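Local coordinates for salicylic acid-binding protein 2 (Nicotiana tabacum, PDB 1Y7I), which hydrolyses methyl salicylate to salicylic acid and methanol, releasing the active hormone that turns on systemic acquired resistance in tobacco, at residues Thr208-Ile213 / Ala236-Met241; Val78-Gly83 / Val102-Phe107; Tyr204-Glu209 / Ala230-Gly235. All coordinates share one frame; numbering follows the deposited sequence.

Contact 1 (Thr208-Ile213 / Ala236-Met241); sequences TEDKGI and ADHMAM. With SAL (2-hydroxybenzoic acid), chain E.
D210 and H238 are joined by a short, nearly straight hydrogen bond in which H238 ND1 donates to D210 OD2 at 2.6 Å, with an N-H...O angle of 171°. The oxygen lies in the plane of the imidazole, at its edge, and is met on the syn side of the carboxylate, whose own plane is turned 60° from the ring. The two side chains run alongside each other, pointing the same way; H238 has CG anti to its backbone N (chi1 -169°), a torsion with which ND1 meets D210 and NE2 meets the ligand. At that second nitrogen, H238 NE2 donates to O1' of the bound salicylate at 2.8 Å. Aspartate suits its place by being short enough to fold back on its own loop: D210 OD1 accepts from I213 N at 2.8 Å, from above the carboxylate plane, in an Asx motif, and more weakly from G212 N. Its rotation is thereby restrained. I213 CD1 comes obliquely upon the imidazole, 3.8 Å from H238 CE1, and also packs on F107. This end is buried and tightly fitted. Toward solvent the contact slackens into backbone: E209 N reaches A236 O at 3.0 Å through a bent bond, and E209 CB lies 3.3 Å from that same oxygen. The long E209 side chain then turns away, and its OE2 takes a bond from T208 OG1 at 2.7 Å. D237, between the two ends, sends OD2 to the backbone N of L163. Aspartate and histidine, delivered by separate loops beyond the sheet, form the charge-relay half of the alpha/beta-hydrolase catalytic triad.

Contact 2 (Val78-Gly83 / Val102-Phe107); sequences VGHSLG and VFLAAF. With SAL (2-hydroxybenzoic acid), chain E.
The carbonyl oxygen of H80, whose strand partner across the contact is L104, is gripped from opposite faces: S81 OG donates to H80 O at 2.7 Å, and G83 N also at 2.7 Å. The second bond closes a type II' turn from H80 to G83, which holds S81 at a strained positive phi (44°), the nucleophile elbow of this fold. Glycines suit the neighbouring positions, since a beta carbon on G79 would strike G83 O and one on G83 would strike H80 O. Along the parallel strands G79 N donates to V102 O and L104 N to G79 O; at the elbow itself S81 N donates to L104 O and S81 O accepts from F107 N at 3.0 Å, so the elbow is stitched to the loop of A105 and A106. The small side chain of A106 faces the elbow. V78 and V102 lie side by side on the face that packs against helix 245-262. The S81 hydroxyl stands between the backbone N and the carbonyl carbon (chi1 51°), which sets OG over one face of the H80 ring, 3.6 Å above its centre, while H80 NE2 is bonded to H238 O. F107 turns a ring edge to the salicylate, with CE1 3.4 Å from its phenolic O2. S81 OG lies 2.9 Å from the ligand's carboxylate O1', and L82 N gives a weak bond to O2' at 3.3 Å. S81 carries the acyl-ester intermediate, and the bound product is consistent with L82 N and A13 N, which also bonds the ligand, stabilising the oxyanion, as in other alpha/beta hydrolases.

Contact 3 (Tyr204-Glu209 / Ala230-Gly235); sequences YIVCTE and AIEIKG
This is parallel strand pairing at one margin of the central sheet, where Y204, I205 and V206 line up with A230, I231 and E232, and strand 229-233 is the outermost of the chain on that side. Three nearly straight bonds join them: I231 N to Y204 O at 2.7 Å, V206 N to I231 O at 2.8 Å, and I233 N to V206 O at 2.8 Å. Branched aliphatics suit the face covered by helix 245-262. There I205 CG2 meets I233 CD1 at 3.6 Å, both residues resting on L248, while I205 CG1 lies beside I231 CB. The strands belong to a beta-alpha-beta unit whose connecting helix, 215-224, covers the other face, packing Q218 on Y204 and V206. On that face Y204 reaches past the neighbouring strand's end to give A106 O a hydrogen bond through OH. V206 lies alongside E232, whose CG is also met by T208 CG2 at 3.6 Å, the two side chains crossing at about a right angle. The partly exposed carboxylate of E232 forms a salt bridge along its own strand, K234 NZ to E232 OE1 at 2.8 Å; the lysine charge probably offsets the close approach of E215 to OE2. Past V206 and I233 a side chain takes part in the pairing. With OG1 between the backbone N and carbonyl carbon (chi1 69°), T208 accepts from G235 N at 3.0 Å. Glycine suits that position because its phi is positive (81°). E209 CG lies against G235 CA at 3.7 Å.

Overall arrangement
From the N terminus, contact 2 comes first, closing the beta-alpha-beta unit of strand 75-80, helix 83-93 and strand 98-104 before either of the others opens. Contacts 3 and 1 start from one stretch, sharing T208 and E209, and are staggered, each overlapping the other without enclosing it: contact 3 closes the unit around helix 215-224, and contact 1 joins the loop before that helix to the residues leading into helix 240-243. Strands 98-104 and 202-207 are sheet neighbours, so F103 O receives I205 N and contacts 2 and 3 belong to one sheet. Contact 1 sits at the strands' C-terminal ends, with C207 packed against A240, and meets contact 2 at the salicylate.

Contact 1 (Thr208-Ile213 / Ala236-Met241)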
ATOM      1  N   THR B 208       7.421   8.022 -22.765  1.00 23.12           N
ATOM      2  CA  THR B 208       6.757   8.570 -23.951  1.00 24.28           C
ATOM      3  C   THR B 208       5.255   8.810 -23.908  1.00 24.43           C
ATOM      4  O   THR B 208       4.780   9.834 -24.398  1.00 26.77           O
ATOM      5  CB  THR B 208       7.030   7.705 -25.204  1.00 23.84           C
ATOM      6  OG1 THR B 208       6.370   6.441 -25.078  1.00 27.18           O
ATOM      7  CG2 THR B 208       8.521   7.478 -25.387  1.00 27.13           C
ATOM      8  N   GLU B 209       4.510   7.873 -23.335  1.00 23.70           N
ATOM      9  CA  GLU B 209       3.057   7.991 -23.288  1.00 24.82           C
ATOM     10  C   GLU B 209       2.511   8.607 -22.005  1.00 24.61           C
ATOM     11  O   GLU B 209       1.369   8.349 -21.618  1.00 24.54           O
ATOM     12  CB  GLU B 209       2.420   6.614 -23.500  1.00 24.45           C
ATOM     13  CG  GLU B 209       2.934   5.884 -24.720  1.00 24.87           C
ATOM     14  CD  GLU B 209       3.056   6.795 -25.927  1.00 25.48           C
ATOM     15  OE1 GLU B 209       2.073   7.497 -26.249  1.00 24.79           O
ATOM     16  OE2 GLU B 209       4.139   6.810 -26.551  1.00 26.15           O
ATOM     17  N   ASP B 210       3.326   9.427 -21.352  1.00 24.98           N
ATOM     18  CA  ASP B 210       2.935  10.078 -20.105  1.00 23.75           C
ATOM     19  C   ASP B 210       1.912  11.193 -20.355  1.00 24.76           C
ATOM     20  O   ASP B 210       2.130  12.066 -21.194  1.00 24.70           O
ATOM     21  CB  ASP B 210       4.179  10.665 -19.423  1.00 22.59           C
ATOM     22  CG  ASP B 210       3.944  11.014 -17.969  1.00 22.31           C
ATOM     23  OD1 ASP B 210       2.816  11.428 -17.630  1.00 21.87           O
ATOM     24  OD2 ASP B 210       4.894  10.886 -17.164  1.00 19.01           O
ATOM     25  N   LYS B 211       0.801  11.161 -19.621  1.00 24.56           N
ATOM     26  CA  LYS B 211      -0.245  12.171 -19.757  1.00 26.28           C
ATOM     27  C   LYS B 211      -0.269  13.140 -18.576  1.00 26.30           C
ATOM     28  O   LYS B 211      -0.885  14.202 -18.652  1.00 25.24           O
ATOM     29  CB  LYS B 211      -1.621  11.511 -19.884  1.00 27.24           C
ATOM     30  CG  LYS B 211      -2.002  11.049 -21.289  1.00 29.48           C
ATOM     31  CD  LYS B 211      -3.398  10.421 -21.266  1.00 34.02           C
ATOM     32  CE  LYS B 211      -4.104  10.507 -22.608  1.00 35.45           C
ATOM     33  NZ  LYS B 211      -3.342   9.849 -23.703  1.00 41.19           N
ATOM     34  N   GLY B 212       0.384  12.761 -17.479  1.00 25.32           N
ATOM     35  CA  GLY B 212       0.435  13.623 -16.308  1.00 25.57           C
ATOM     36  C   GLY B 212       1.550  14.623 -16.520  1.00 25.99           C
ATOM     37  O   GLY B 212       1.395  15.827 -16.292  1.00 24.20           O
ATOM     38  N   ILE B 213       2.692  14.106 -16.949  1.00 24.49           N
ATOM     39  CA  ILE B 213       3.843  14.933 -17.251  1.00 26.20           C
ATOM     40  C   ILE B 213       4.204  14.544 -18.676  1.00 25.67           C
ATOM     41  O   ILE B 213       5.073  13.707 -18.903  1.00 25.36           O
ATOM     42  CB  ILE B 213       5.020  14.651 -16.295  1.00 26.32           C
ATOM     43  CG1 ILE B 213       4.610  14.982 -14.858  1.00 26.12           C
ATOM     44  CG2 ILE B 213       6.222  15.496 -16.698  1.00 27.72           C
ATOM     45  CD1 ILE B 213       5.737  14.848 -13.842  1.00 26.60           C
ATOM     46  N   ALA B 236       5.255   3.565 -22.418  1.00 24.59           N
ATOM     47  CA  ALA B 236       4.970   3.587 -20.990  1.00 20.51           C
ATOM     48  C   ALA B 236       4.249   4.862 -20.596  1.00 19.63           C
ATOM     49  O   ALA B 236       4.582   5.942 -21.086  1.00 19.16           O
ATOM     50  CB  ALA B 236       6.268   3.467 -20.196  1.00 19.46           C
ATOM     51  N   ASP B 237       3.256   4.742 -19.720  1.00 17.35           N
ATOM     52  CA  ASP B 237       2.553   5.927 -19.255  1.00 19.51           C
ATOM     53  C   ASP B 237       3.339   6.475 -18.067  1.00 18.36           C
ATOM     54  O   ASP B 237       4.492   6.091 -17.853  1.00 16.77           O
ATOM     55  CB  ASP B 237       1.096   5.616 -18.854  1.00 20.30           C
ATOM     56  CG  ASP B 237       0.979   4.567 -17.756  1.00 24.89           C
ATOM     57  OD1 ASP B 237       1.946   4.363 -16.982  1.00 24.33           O
ATOM     58  OD2 ASP B 237      -0.113   3.954 -17.654  1.00 24.95           O
ATOM     59  N   HIS B 238       2.716   7.357 -17.295  1.00 16.26           N
ATOM     60  CA  HIS B 238       3.369   7.968 -16.135  1.00 16.61           C
ATOM     61  C   HIS B 238       3.904   6.944 -15.131  1.00 15.16           C
ATOM     62  O   HIS B 238       4.971   7.144 -14.561  1.00 12.91           O
ATOM     63  CB  HIS B 238       2.397   8.911 -15.417  1.00 15.98           C
ATOM     64  CG  HIS B 238       3.052   9.779 -14.389  1.00 18.33           C
ATOM     65  ND1 HIS B 238       4.051  10.677 -14.702  1.00 18.16           N
ATOM     66  CD2 HIS B 238       2.847   9.894 -13.055  1.00 17.18           C
ATOM     67  CE1 HIS B 238       4.433  11.308 -13.605  1.00 17.05           C
ATOM     68  NE2 HIS B 238       3.716  10.851 -12.592  1.00 19.42           N
HETATM   69  N   MSE B 239       3.166   5.856 -14.924  1.00 14.15           N
HETATM   70  CA  MSE B 239       3.578   4.812 -13.973  1.00 18.30           C
HETATM   71  C   MSE B 239       4.399   3.721 -14.666  1.00 17.04           C
HETATM   72  O   MSE B 239       3.935   2.593 -14.802  1.00 16.35           O
HETATM   73  CB  MSE B 239       2.357   4.146 -13.332  1.00 20.55           C
HETATM   74  CG  MSE B 239       1.321   5.086 -12.782  1.00 27.45           C
HETATM   75 SE   MSE B 239       2.085   6.346 -11.570  1.00 43.90          SE
HETATM   76  CE  MSE B 239       2.414   5.165 -10.074  1.00 33.13           C
ATOM     77  N   ALA B 240       5.615   4.054 -15.095  1.00 17.42           N
ATOM     78  CA  ALA B 240       6.455   3.083 -15.784  1.00 16.74           C
ATOM     79  C   ALA B 240       6.796   1.857 -14.944  1.00 14.71           C
ATOM     80  O   ALA B 240       6.976   0.768 -15.489  1.00 14.36           O
ATOM     81  CB  ALA B 240       7.736   3.751 -16.285  1.00 16.72           C
HETATM   82  N   MSE B 241       6.890   2.010 -13.626  1.00 15.28           N
HETATM   83  CA  MSE B 241       7.209   0.848 -12.806  1.00 13.96           C
HETATM   84  C   MSE B 241       6.014  -0.089 -12.651  1.00 15.46           C
HETATM   85  O   MSE B 241       6.139  -1.178 -12.076  1.00 13.89           O
HETATM   86  CB  MSE B 241       7.774   1.252 -11.433  1.00 17.33           C
HETATM   87  CG  MSE B 241       6.804   1.843 -10.442  1.00 22.63           C
HETATM   88 SE   MSE B 241       6.114   3.524 -11.046  1.00 42.38          SE
HETATM   89  CE  MSE B 241       7.699   4.623 -10.821  1.00 31.64           C
TER
HETATM   90  C1' SAL E 503       3.473  13.154  -9.645  1.00 28.60           C
HETATM   91  O1' SAL E 503       3.290  11.918 -10.044  1.00 30.20           O
HETATM   92  O2' SAL E 503       4.178  13.393  -8.662  1.00 27.70           O
HETATM   93  C1  SAL E 503       2.798  14.212 -10.423  1.00 28.00           C
HETATM   94  C2  SAL E 503       2.949  15.591 -10.045  1.00 27.66           C
HETATM   95  C3  SAL E 503       2.304  16.595 -10.793  1.00 26.37           C
HETATM   96  C4  SAL E 503       1.523  16.255 -11.913  1.00 25.09           C
HETATM   97  C5  SAL E 503       1.367  14.908 -12.300  1.00 27.26           C
HETATM   98  C6  SAL E 503       1.997  13.906 -11.569  1.00 25.52           C
HETATM   99  O2  SAL E 503       3.686  15.992  -8.971  1.00 29.61           O

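Contact 2 (Val78-Gly83 / Val102-Phe107)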
ATOM      1  N   VAL B  78      16.821   7.006  -7.644  1.00 11.31           N
ATOM      2  CA  VAL B  78      15.862   6.965  -8.737  1.00 13.04           C
ATOM      3  C   VAL B  78      14.633   7.684  -8.233  1.00 13.64           C
ATOM      4  O   VAL B  78      13.989   7.230  -7.290  1.00 15.84           O
ATOM      5  CB  VAL B  78      15.452   5.521  -9.112  1.00 10.95           C
ATOM      6  CG1 VAL B  78      14.552   5.551 -10.338  1.00  8.55           C
ATOM      7  CG2 VAL B  78      16.699   4.677  -9.365  1.00 13.80           C
ATOM      8  N   GLY B  79      14.315   8.809  -8.853  1.00 14.72           N
ATOM      9  CA  GLY B  79      13.171   9.580  -8.417  1.00 13.57           C
ATOM     10  C   GLY B  79      12.087   9.658  -9.466  1.00 15.07           C
ATOM     11  O   GLY B  79      12.328  10.063 -10.604  1.00 13.23           O
ATOM     12  N   HIS B  80      10.885   9.248  -9.078  1.00 13.42           N
ATOM     13  CA  HIS B  80       9.742   9.287  -9.971  1.00 14.47           C
ATOM     14  C   HIS B  80       8.964  10.591  -9.785  1.00 14.90           C
ATOM     15  O   HIS B  80       8.624  10.962  -8.662  1.00 14.82           O
ATOM     16  CB  HIS B  80       8.806   8.118  -9.685  1.00 13.04           C
ATOM     17  CG  HIS B  80       7.613   8.080 -10.586  1.00 15.83           C
ATOM     18  ND1 HIS B  80       6.351   7.761 -10.138  1.00 14.64           N
ATOM     19  CD2 HIS B  80       7.493   8.317 -11.915  1.00 14.42           C
ATOM     20  CE1 HIS B  80       5.502   7.805 -11.149  1.00 15.70           C
ATOM     21  NE2 HIS B  80       6.172   8.141 -12.239  1.00 16.87           N
ATOM     22  N   SER B  81       8.681  11.273 -10.890  1.00 15.72           N
ATOM     23  CA  SER B  81       7.935  12.527 -10.874  1.00 17.04           C
ATOM     24  C   SER B  81       8.363  13.508  -9.786  1.00 16.56           C
ATOM     25  O   SER B  81       9.469  14.033  -9.839  1.00 16.42           O
ATOM     26  CB  SER B  81       6.437  12.241 -10.777  1.00 17.03           C
ATOM     27  OG  SER B  81       6.145  11.344  -9.718  1.00 25.27           O
ATOM     28  N   LEU B  82       7.503  13.765  -8.802  1.00 16.24           N
ATOM     29  CA  LEU B  82       7.863  14.712  -7.743  1.00 15.31           C
ATOM     30  C   LEU B  82       9.136  14.256  -7.027  1.00 14.88           C
ATOM     31  O   LEU B  82       9.878  15.065  -6.471  1.00 12.01           O
ATOM     32  CB  LEU B  82       6.709  14.866  -6.737  1.00 15.74           C
ATOM     33  CG  LEU B  82       6.936  15.833  -5.568  1.00 17.74           C
ATOM     34  CD1 LEU B  82       7.216  17.236  -6.106  1.00 19.13           C
ATOM     35  CD2 LEU B  82       5.719  15.839  -4.664  1.00 15.77           C
ATOM     36  N   GLY B  83       9.387  12.949  -7.066  1.00 14.97           N
ATOM     37  CA  GLY B  83      10.561  12.383  -6.424  1.00 12.88           C
ATOM     38  C   GLY B  83      11.853  13.014  -6.885  1.00 11.76           C
ATOM     39  O   GLY B  83      12.866  12.941  -6.194  1.00 13.65           O
ATOM     40  N   VAL B 102      18.863   9.269 -11.061  1.00 13.05           N
ATOM     41  CA  VAL B 102      18.005   8.919 -12.190  1.00 12.58           C
ATOM     42  C   VAL B 102      16.619   9.541 -12.031  1.00 12.99           C
ATOM     43  O   VAL B 102      15.915   9.274 -11.046  1.00 12.65           O
ATOM     44  CB  VAL B 102      17.849   7.385 -12.313  1.00 11.50           C
ATOM     45  CG1 VAL B 102      17.035   7.033 -13.555  1.00 10.12           C
ATOM     46  CG2 VAL B 102      19.222   6.722 -12.369  1.00  9.12           C
ATOM     47  N   PHE B 103      16.231  10.363 -13.002  1.00 12.53           N
ATOM     48  CA  PHE B 103      14.928  11.021 -12.977  1.00 15.28           C
ATOM     49  C   PHE B 103      13.946  10.343 -13.908  1.00 13.53           C
ATOM     50  O   PHE B 103      14.054  10.470 -15.124  1.00 14.64           O
ATOM     51  CB  PHE B 103      15.073  12.499 -13.352  1.00 13.90           C
ATOM     52  CG  PHE B 103      15.964  13.265 -12.420  1.00 16.99           C
ATOM     53  CD1 PHE B 103      17.354  13.180 -12.535  1.00 14.67           C
ATOM     54  CD2 PHE B 103      15.415  14.037 -11.395  1.00 15.10           C
ATOM     55  CE1 PHE B 103      18.183  13.850 -11.642  1.00 17.06           C
ATOM     56  CE2 PHE B 103      16.229  14.707 -10.502  1.00 15.95           C
ATOM     57  CZ  PHE B 103      17.618  14.617 -10.621  1.00 17.61           C
ATOM     58  N   LEU B 104      12.990   9.624 -13.333  1.00 14.53           N
ATOM     59  CA  LEU B 104      11.977   8.913 -14.116  1.00 15.54           C
ATOM     60  C   LEU B 104      10.757   9.800 -14.291  1.00 16.02           C
ATOM     61  O   LEU B 104      10.041  10.043 -13.326  1.00 14.65           O
ATOM     62  CB  LEU B 104      11.530   7.645 -13.391  1.00 15.24           C
ATOM     63  CG  LEU B 104      11.468   6.309 -14.140  1.00 18.49           C
ATOM     64  CD1 LEU B 104      10.610   5.389 -13.295  1.00 16.33           C
ATOM     65  CD2 LEU B 104      10.898   6.441 -15.542  1.00 12.67           C
ATOM     66  N   ALA B 105      10.515  10.262 -15.517  1.00 16.13           N
ATOM     67  CA  ALA B 105       9.371  11.127 -15.794  1.00 18.61           C
ATOM     68  C   ALA B 105       9.202  12.034 -14.588  1.00 18.35           C
ATOM     69  O   ALA B 105       8.117  12.144 -14.026  1.00 19.23           O
ATOM     70  CB  ALA B 105       8.117  10.283 -15.988  1.00 18.20           C
ATOM     71  N   ALA B 106      10.282  12.684 -14.187  1.00 20.29           N
ATOM     72  CA  ALA B 106      10.220  13.519 -13.010  1.00 22.29           C
ATOM     73  C   ALA B 106      10.442  14.992 -13.226  1.00 21.87           C
ATOM     74  O   ALA B 106      10.719  15.457 -14.333  1.00 21.41           O
ATOM     75  CB  ALA B 106      11.213  13.014 -11.988  1.00 24.09           C
ATOM     76  N   PHE B 107      10.284  15.728 -12.140  1.00 19.88           N
ATOM     77  CA  PHE B 107      10.547  17.138 -12.181  1.00 21.05           C
ATOM     78  C   PHE B 107      11.987  17.185 -11.754  1.00 22.28           C
ATOM     79  O   PHE B 107      12.340  16.818 -10.632  1.00 21.90           O
ATOM     80  CB  PHE B 107       9.656  17.894 -11.212  1.00 20.36           C
ATOM     81  CG  PHE B 107       8.217  17.922 -11.626  1.00 19.17           C
ATOM     82  CD1 PHE B 107       7.254  17.269 -10.872  1.00 17.79           C
ATOM     83  CD2 PHE B 107       7.823  18.601 -12.777  1.00 16.79           C
ATOM     84  CE1 PHE B 107       5.916  17.289 -11.253  1.00 18.96           C
ATOM     85  CE2 PHE B 107       6.481  18.624 -13.164  1.00 20.58           C
ATOM     86  CZ  PHE B 107       5.530  17.966 -12.397  1.00 17.19           C
TER
HETATM   87  C1' SAL E 503       3.473  13.154  -9.645  1.00 28.60           C
HETATM   88  O1' SAL E 503       3.290  11.918 -10.044  1.00 30.20           O
HETATM   89  O2' SAL E 503       4.178  13.393  -8.662  1.00 27.70           O
HETATM   90  C1  SAL E 503       2.798  14.212 -10.423  1.00 28.00           C
HETATM   91  C2  SAL E 503       2.949  15.591 -10.045  1.00 27.66           C
HETATM   92  C3  SAL E 503       2.304  16.595 -10.793  1.00 26.37           C
HETATM   93  C4  SAL E 503       1.523  16.255 -11.913  1.00 25.09           C
HETATM   94  C5  SAL E 503       1.367  14.908 -12.300  1.00 27.26           C
HETATM   95  C6  SAL E 503       1.997  13.906 -11.569  1.00 25.52           C
HETATM   96  O2  SAL E 503       3.686  15.992  -8.971  1.00 29.61           O

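Contact 3 (Tyr204-Glu209 / Ala230-Gly235)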
ATOM      1  N   TYR B 204      18.070  10.907 -17.212  1.00 15.75           N
ATOM      2  CA  TYR B 204      16.625  11.094 -17.296  1.00 18.85           C
ATOM      3  C   TYR B 204      15.980   9.976 -18.105  1.00 16.69           C
ATOM      4  O   TYR B 204      16.430   9.671 -19.205  1.00 14.96           O
ATOM      5  CB  TYR B 204      16.295  12.432 -17.964  1.00 18.11           C
ATOM      6  CG  TYR B 204      14.884  12.905 -17.697  1.00 19.62           C
ATOM      7  CD1 TYR B 204      13.789  12.346 -18.365  1.00 17.50           C
ATOM      8  CD2 TYR B 204      14.644  13.895 -16.744  1.00 18.57           C
ATOM      9  CE1 TYR B 204      12.489  12.766 -18.087  1.00 17.08           C
ATOM     10  CE2 TYR B 204      13.358  14.318 -16.458  1.00 18.31           C
ATOM     11  CZ  TYR B 204      12.286  13.759 -17.128  1.00 20.45           C
ATOM     12  OH  TYR B 204      11.022  14.219 -16.841  1.00 17.92           O
ATOM     13  N   ILE B 205      14.926   9.373 -17.566  1.00 17.23           N
ATOM     14  CA  ILE B 205      14.223   8.302 -18.266  1.00 17.21           C
ATOM     15  C   ILE B 205      12.858   8.815 -18.715  1.00 16.96           C
ATOM     16  O   ILE B 205      11.945   8.994 -17.906  1.00 15.59           O
ATOM     17  CB  ILE B 205      14.035   7.059 -17.367  1.00 15.16           C
ATOM     18  CG1 ILE B 205      15.410   6.521 -16.946  1.00 12.93           C
ATOM     19  CG2 ILE B 205      13.229   5.992 -18.112  1.00 16.17           C
ATOM     20  CD1 ILE B 205      15.377   5.257 -16.103  1.00 11.45           C
ATOM     21  N   VAL B 206      12.734   9.052 -20.017  1.00 16.67           N
ATOM     22  CA  VAL B 206      11.504   9.564 -20.598  1.00 17.94           C
ATOM     23  C   VAL B 206      10.436   8.491 -20.782  1.00 19.67           C
ATOM     24  O   VAL B 206      10.698   7.425 -21.335  1.00 20.67           O
ATOM     25  CB  VAL B 206      11.772  10.226 -21.977  1.00 19.11           C
ATOM     26  CG1 VAL B 206      10.453  10.634 -22.637  1.00 21.22           C
ATOM     27  CG2 VAL B 206      12.672  11.432 -21.813  1.00 16.77           C
ATOM     28  N   CYS B 207       9.233   8.773 -20.296  1.00 18.57           N
ATOM     29  CA  CYS B 207       8.116   7.850 -20.460  1.00 19.73           C
ATOM     30  C   CYS B 207       7.269   8.518 -21.536  1.00 20.73           C
ATOM     31  O   CYS B 207       6.526   9.464 -21.263  1.00 19.91           O
ATOM     32  CB  CYS B 207       7.366   7.692 -19.139  1.00 17.56           C
ATOM     33  SG  CYS B 207       8.372   6.847 -17.855  1.00 21.63           S
ATOM     34  N   THR B 208       7.421   8.022 -22.765  1.00 23.12           N
ATOM     35  CA  THR B 208       6.757   8.570 -23.951  1.00 24.28           C
ATOM     36  C   THR B 208       5.255   8.810 -23.908  1.00 24.43           C
ATOM     37  O   THR B 208       4.780   9.834 -24.398  1.00 26.77           O
ATOM     38  CB  THR B 208       7.030   7.705 -25.204  1.00 23.84           C
ATOM     39  OG1 THR B 208       6.370   6.441 -25.078  1.00 27.18           O
ATOM     40  CG2 THR B 208       8.521   7.478 -25.387  1.00 27.13           C
ATOM     41  N   GLU B 209       4.510   7.873 -23.335  1.00 23.70           N
ATOM     42  CA  GLU B 209       3.057   7.991 -23.288  1.00 24.82           C
ATOM     43  C   GLU B 209       2.511   8.607 -22.005  1.00 24.61           C
ATOM     44  O   GLU B 209       1.369   8.349 -21.618  1.00 24.54           O
ATOM     45  CB  GLU B 209       2.420   6.614 -23.500  1.00 24.45           C
ATOM     46  CG  GLU B 209       2.934   5.884 -24.720  1.00 24.87           C
ATOM     47  CD  GLU B 209       3.056   6.795 -25.927  1.00 25.48           C
ATOM     48  OE1 GLU B 209       2.073   7.497 -26.249  1.00 24.79           O
ATOM     49  OE2 GLU B 209       4.139   6.810 -26.551  1.00 26.15           O
ATOM     50  N   ALA B 230      20.089  10.663 -21.559  1.00 24.75           N
ATOM     51  CA  ALA B 230      18.640  10.596 -21.636  1.00 24.32           C
ATOM     52  C   ALA B 230      18.253   9.223 -22.173  1.00 25.34           C
ATOM     53  O   ALA B 230      18.705   8.816 -23.244  1.00 24.42           O
ATOM     54  CB  ALA B 230      18.105  11.691 -22.549  1.00 22.58           C
ATOM     55  N   ILE B 231      17.429   8.512 -21.405  1.00 25.54           N
ATOM     56  CA  ILE B 231      16.951   7.183 -21.759  1.00 27.94           C
ATOM     57  C   ILE B 231      15.471   7.320 -22.072  1.00 28.13           C
ATOM     58  O   ILE B 231      14.826   8.275 -21.642  1.00 27.02           O
ATOM     59  CB  ILE B 231      17.088   6.197 -20.576  1.00 30.07           C
ATOM     60  CG1 ILE B 231      18.519   6.196 -20.039  1.00 31.56           C
ATOM     61  CG2 ILE B 231      16.648   4.809 -21.008  1.00 32.64           C
ATOM     62  CD1 ILE B 231      19.558   5.719 -21.033  1.00 36.78           C
ATOM     63  N   GLU B 232      14.923   6.364 -22.807  1.00 28.19           N
ATOM     64  CA  GLU B 232      13.513   6.432 -23.136  1.00 28.81           C
ATOM     65  C   GLU B 232      12.838   5.070 -23.011  1.00 26.61           C
ATOM     66  O   GLU B 232      13.417   4.046 -23.365  1.00 27.50           O
ATOM     67  CB  GLU B 232      13.352   6.969 -24.557  1.00 31.44           C
ATOM     68  CG  GLU B 232      12.042   7.677 -24.815  1.00 36.04           C
ATOM     69  CD  GLU B 232      11.976   8.284 -26.203  1.00 38.49           C
ATOM     70  OE1 GLU B 232      12.019   7.518 -27.188  1.00 39.25           O
ATOM     71  OE2 GLU B 232      11.880   9.529 -26.307  1.00 40.54           O
ATOM     72  N   ILE B 233      11.623   5.055 -22.475  1.00 24.62           N
ATOM     73  CA  ILE B 233      10.868   3.812 -22.375  1.00 23.42           C
ATOM     74  C   ILE B 233       9.619   4.017 -23.230  1.00 23.46           C
ATOM     75  O   ILE B 233       8.637   4.621 -22.794  1.00 21.14           O
ATOM     76  CB  ILE B 233      10.459   3.476 -20.920  1.00 23.27           C
ATOM     77  CG1 ILE B 233      11.706   3.304 -20.053  1.00 23.91           C
ATOM     78  CG2 ILE B 233       9.672   2.163 -20.889  1.00 21.17           C
ATOM     79  CD1 ILE B 233      11.405   2.950 -18.611  1.00 23.44           C
ATOM     80  N   LYS B 234       9.676   3.529 -24.464  1.00 22.97           N
ATOM     81  CA  LYS B 234       8.565   3.680 -25.385  1.00 26.38           C
ATOM     82  C   LYS B 234       7.365   2.858 -24.952  1.00 25.48           C
ATOM     83  O   LYS B 234       7.506   1.715 -24.518  1.00 25.37           O
ATOM     84  CB  LYS B 234       8.983   3.257 -26.793  1.00 30.66           C
ATOM     85  CG  LYS B 234      10.136   4.058 -27.379  1.00 34.16           C
ATOM     86  CD  LYS B 234      10.459   3.586 -28.800  1.00 37.93           C
ATOM     87  CE  LYS B 234      11.757   4.203 -29.308  1.00 40.88           C
ATOM     88  NZ  LYS B 234      11.743   5.696 -29.274  1.00 43.67           N
ATOM     89  N   GLY B 235       6.183   3.457 -25.056  1.00 25.78           N
ATOM     90  CA  GLY B 235       4.960   2.764 -24.694  1.00 25.59           C
ATOM     91  C   GLY B 235       4.613   2.723 -23.219  1.00 26.08           C
ATOM     92  O   GLY B 235       3.764   1.936 -22.802  1.00 27.24           O
TER